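Local coordinates for protein AxyAgu115A (Amphibacillus xylanus NBRC 15112, PDB 6NPS) that is a family GH115 alpha-glucuronidase, a glycoside hydrolase that probably removes glucuronic acid side groups from arabinoglucuronoxylan, at residues A[384-389]-A[408-413]. The protein carries 3 engineered substitutions. Residues are numbered along the deposited sequence; the frame is centred on the assembly and turned at random.
Sequences DDNHGN and YYHFDY
D384 and H410 meet at the C-terminal ends of two neighbouring parallel strands, 379-383 and 405-410, in the eight-stranded TIM-barrel-like domain of this GH115 enzyme. Just past strand 379-383, D384 N donates to Y408 O at 3.0 Å. Beyond it the D384 carboxylate takes over: H410 ND1 donates to the syn lone pair of OD1 (2.8 Å), with carboxylate and imidazole planes only 7° apart, while H410 N reaches OD2 from above the carboxylate plane (3.1 Å). Within its own loop, OD1 also accepts from N386 N, closing an Asx turn, and G388 N adds a weak bond to OD2. CG lies between the backbone N and the carbonyl carbon (chi1 74°), which turns OD1 to H410 ND1 and OD2 to H410 N. An alanine in place of D384 would probably leave H410 ND1 without its acceptor, freeing the imidazole to turn, and would undo the Asx turn. Y409 brings its OH to G388 O, a weak bond of 2.7 Å whose proton has another acceptor within reach.

A glycerol, probably from the crystallisation liquor, is hydrogen-bonded to Y408 OH, consistent with a pocket at this end of the barrel. The edge of Y413 is turned toward the face of H387, whose NE2 bonds to G416 O. N386 makes CH-pi contacts with two rings. Its CA lies over one face of H410, 3.9 Å from the centroid, and the opposite face meets Y408 CE1. Its amide, with OD1 hydrogen-bonded to Y353 OH, stacks on Y413, and N386 CB sits 3.4 Å from the centroid of the Y413 ring, 7° off its normal.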
ATOM      1  N   ASP A 384     -16.957 -32.862   3.147  1.00 32.28           N
ATOM      2  CA  ASP A 384     -15.691 -32.167   2.925  1.00 34.12           C
ATOM      3  C   ASP A 384     -15.667 -30.869   3.740  1.00 33.20           C
ATOM      4  O   ASP A 384     -16.567 -30.577   4.532  1.00 32.00           O
ATOM      5  CB  ASP A 384     -15.463 -31.902   1.435  1.00 32.72           C
ATOM      6  CG  ASP A 384     -16.348 -30.766   0.869  1.00 33.32           C
ATOM      7  OD1 ASP A 384     -17.280 -30.262   1.550  1.00 28.24           O
ATOM      8  OD2 ASP A 384     -16.088 -30.365  -0.306  1.00 31.56           O
ATOM      9  N   ASP A 385     -14.603 -30.080   3.568  1.00 30.53           N
ATOM     10  CA  ASP A 385     -14.433 -28.880   4.358  1.00 31.11           C
ATOM     11  C   ASP A 385     -15.068 -27.657   3.692  1.00 34.99           C
ATOM     12  O   ASP A 385     -14.712 -26.528   4.041  1.00 31.02           O
ATOM     13  CB  ASP A 385     -12.947 -28.634   4.625  1.00 32.61           C
ATOM     14  CG  ASP A 385     -12.139 -28.366   3.341  1.00 33.25           C
ATOM     15  OD1 ASP A 385     -12.668 -28.429   2.197  1.00 33.90           O
ATOM     16  OD2 ASP A 385     -10.933 -28.075   3.478  1.00 36.94           O
ATOM     17  N   ASN A 386     -15.966 -27.863   2.719  1.00 28.09           N
ATOM     18  CA  ASN A 386     -16.722 -26.841   1.999  1.00 27.51           C
ATOM     19  C   ASN A 386     -15.853 -26.295   0.878  1.00 29.29           C
ATOM     20  O   ASN A 386     -16.333 -25.490   0.081  1.00 29.32           O
ATOM     21  CB  ASN A 386     -17.266 -25.707   2.906  1.00 29.13           C
ATOM     22  CG  ASN A 386     -18.326 -26.225   3.871  1.00 34.89           C
ATOM     23  OD1 ASN A 386     -19.308 -26.825   3.426  1.00 33.99           O
ATOM     24  ND2 ASN A 386     -18.130 -26.030   5.171  1.00 36.47           N
ATOM     25  N   HIS A 387     -14.611 -26.763   0.752  1.00 26.97           N
ATOM     26  CA  HIS A 387     -13.715 -26.301  -0.292  1.00 30.04           C
ATOM     27  C   HIS A 387     -13.153 -27.440  -1.111  1.00 33.29           C
ATOM     28  O   HIS A 387     -12.211 -27.229  -1.873  1.00 30.99           O
ATOM     29  CB  HIS A 387     -12.617 -25.460   0.332  1.00 29.80           C
ATOM     30  CG  HIS A 387     -13.165 -24.175   0.856  1.00 30.29           C
ATOM     31  ND1 HIS A 387     -13.108 -22.998   0.137  1.00 29.95           N
ATOM     32  CD2 HIS A 387     -13.869 -23.907   1.981  1.00 29.62           C
ATOM     33  CE1 HIS A 387     -13.722 -22.049   0.814  1.00 32.23           C
ATOM     34  NE2 HIS A 387     -14.206 -22.574   1.937  1.00 31.06           N
ATOM     35  N   GLY A 388     -13.715 -28.638  -0.976  1.00 30.17           N
ATOM     36  CA  GLY A 388     -13.305 -29.731  -1.824  1.00 28.34           C
ATOM     37  C   GLY A 388     -12.211 -30.606  -1.256  1.00 31.25           C
ATOM     38  O   GLY A 388     -11.679 -31.462  -1.989  1.00 29.14           O
ATOM     39  N   ASN A 389     -11.895 -30.457   0.025  1.00 27.07           N
ATOM     40  CA  ASN A 389     -10.932 -31.301   0.725  1.00 29.21           C
ATOM     41  C   ASN A 389     -11.705 -32.143   1.728  1.00 27.71           C
ATOM     42  O   ASN A 389     -12.413 -31.590   2.573  1.00 31.86           O
ATOM     43  CB  ASN A 389      -9.890 -30.447   1.442  1.00 28.44           C
ATOM     44  CG  ASN A 389      -9.281 -29.422   0.522  1.00 35.02           C
ATOM     45  OD1 ASN A 389      -8.536 -29.782  -0.426  1.00 35.98           O
ATOM     46  ND2 ASN A 389      -9.582 -28.135   0.772  1.00 29.88           N
ATOM     47  N   TYR A 408     -20.643 -35.687   1.295  1.00 30.16           N
ATOM     48  CA  TYR A 408     -21.199 -34.439   0.792  1.00 30.44           C
ATOM     49  C   TYR A 408     -20.029 -33.552   0.375  1.00 31.60           C
ATOM     50  O   TYR A 408     -19.216 -33.158   1.217  1.00 29.56           O
ATOM     51  CB  TYR A 408     -22.062 -33.798   1.879  1.00 32.71           C
ATOM     52  CG  TYR A 408     -22.584 -32.433   1.533  1.00 29.63           C
ATOM     53  CD1 TYR A 408     -22.910 -32.099   0.226  1.00 29.61           C
ATOM     54  CD2 TYR A 408     -22.763 -31.473   2.536  1.00 30.31           C
ATOM     55  CE1 TYR A 408     -23.384 -30.812  -0.093  1.00 28.83           C
ATOM     56  CE2 TYR A 408     -23.259 -30.204   2.239  1.00 31.17           C
ATOM     57  CZ  TYR A 408     -23.546 -29.879   0.926  1.00 30.72           C
ATOM     58  OH  TYR A 408     -24.007 -28.611   0.633  1.00 30.90           O
ATOM     59  N   TYR A 409     -19.925 -33.284  -0.928  1.00 25.04           N
ATOM     60  CA  TYR A 409     -18.796 -32.634  -1.584  1.00 24.56           C
ATOM     61  C   TYR A 409     -19.290 -31.309  -2.162  1.00 26.43           C
ATOM     62  O   TYR A 409     -20.493 -31.123  -2.349  1.00 28.76           O
ATOM     63  CB  TYR A 409     -18.217 -33.563  -2.679  1.00 26.72           C
ATOM     64  CG  TYR A 409     -16.816 -33.184  -3.118  1.00 27.24           C
ATOM     65  CD1 TYR A 409     -15.694 -33.554  -2.358  1.00 27.83           C
ATOM     66  CD2 TYR A 409     -16.615 -32.469  -4.279  1.00 26.36           C
ATOM     67  CE1 TYR A 409     -14.393 -33.193  -2.748  1.00 26.98           C
ATOM     68  CE2 TYR A 409     -15.291 -32.082  -4.687  1.00 29.11           C
ATOM     69  CZ  TYR A 409     -14.203 -32.469  -3.913  1.00 31.44           C
ATOM     70  OH  TYR A 409     -12.913 -32.122  -4.284  1.00 30.51           O
ATOM     71  N   HIS A 410     -18.386 -30.329  -2.334  1.00 27.45           N
ATOM     72  CA  HIS A 410     -18.766 -28.999  -2.826  1.00 28.41           C
ATOM     73  C   HIS A 410     -18.040 -28.651  -4.126  1.00 29.80           C
ATOM     74  O   HIS A 410     -16.808 -28.705  -4.187  1.00 29.47           O
ATOM     75  CB  HIS A 410     -18.445 -27.900  -1.800  1.00 26.80           C
ATOM     76  CG  HIS A 410     -19.399 -27.842  -0.646  1.00 28.74           C
ATOM     77  ND1 HIS A 410     -19.342 -28.738   0.398  1.00 29.63           N
ATOM     78  CD2 HIS A 410     -20.450 -27.018  -0.383  1.00 28.52           C
ATOM     79  CE1 HIS A 410     -20.289 -28.452   1.266  1.00 30.00           C
ATOM     80  NE2 HIS A 410     -20.973 -27.409   0.823  1.00 29.54           N
ATOM     81  N   PHE A 411     -18.812 -28.258  -5.145  1.00 30.57           N
ATOM     82  CA  PHE A 411     -18.350 -27.497  -6.301  1.00 29.83           C
ATOM     83  C   PHE A 411     -18.697 -26.029  -6.177  1.00 31.79           C
ATOM     84  O   PHE A 411     -18.372 -25.263  -7.085  1.00 32.93           O
ATOM     85  CB  PHE A 411     -19.003 -27.993  -7.615  1.00 27.08           C
ATOM     86  CG  PHE A 411     -18.673 -29.416  -7.998  1.00 27.51           C
ATOM     87  CD1 PHE A 411     -17.607 -30.094  -7.431  1.00 27.76           C
ATOM     88  CD2 PHE A 411     -19.442 -30.066  -8.957  1.00 26.99           C
ATOM     89  CE1 PHE A 411     -17.285 -31.383  -7.822  1.00 31.93           C
ATOM     90  CE2 PHE A 411     -19.140 -31.379  -9.333  1.00 28.55           C
ATOM     91  CZ  PHE A 411     -18.072 -32.040  -8.756  1.00 28.08           C
ATOM     92  N   ASP A 412     -19.397 -25.634  -5.104  1.00 29.46           N
ATOM     93  CA  ASP A 412     -19.996 -24.312  -4.938  1.00 29.39           C
ATOM     94  C   ASP A 412     -20.219 -24.126  -3.451  1.00 28.90           C
ATOM     95  O   ASP A 412     -20.636 -25.065  -2.776  1.00 30.91           O
ATOM     96  CB  ASP A 412     -21.310 -24.244  -5.727  1.00 37.04           C
ATOM     97  CG  ASP A 412     -21.883 -22.834  -5.875  1.00 48.54           C
ATOM     98  OD1 ASP A 412     -22.379 -22.268  -4.872  1.00 49.89           O
ATOM     99  OD2 ASP A 412     -21.885 -22.310  -7.022  1.00 52.24           O
ATOM    100  N   TYR A 413     -19.903 -22.951  -2.922  1.00 26.51           N
ATOM    101  CA  TYR A 413     -20.080 -22.750  -1.495  1.00 29.68           C
ATOM    102  C   TYR A 413     -20.286 -21.277  -1.177  1.00 30.42           C
ATOM    103  O   TYR A 413     -19.528 -20.419  -1.628  1.00 28.85           O
ATOM    104  CB  TYR A 413     -18.883 -23.285  -0.721  1.00 30.85           C
ATOM    105  CG  TYR A 413     -19.010 -23.119   0.780  1.00 32.79           C
ATOM    106  CD1 TYR A 413     -20.085 -23.689   1.477  1.00 34.29           C
ATOM    107  CD2 TYR A 413     -18.031 -22.430   1.508  1.00 31.23           C
ATOM    108  CE1 TYR A 413     -20.219 -23.544   2.855  1.00 35.28           C
ATOM    109  CE2 TYR A 413     -18.126 -22.319   2.867  1.00 30.84           C
ATOM    110  CZ  TYR A 413     -19.219 -22.867   3.534  1.00 34.74           C
ATOM    111  OH  TYR A 413     -19.326 -22.741   4.875  1.00 39.34           O
TER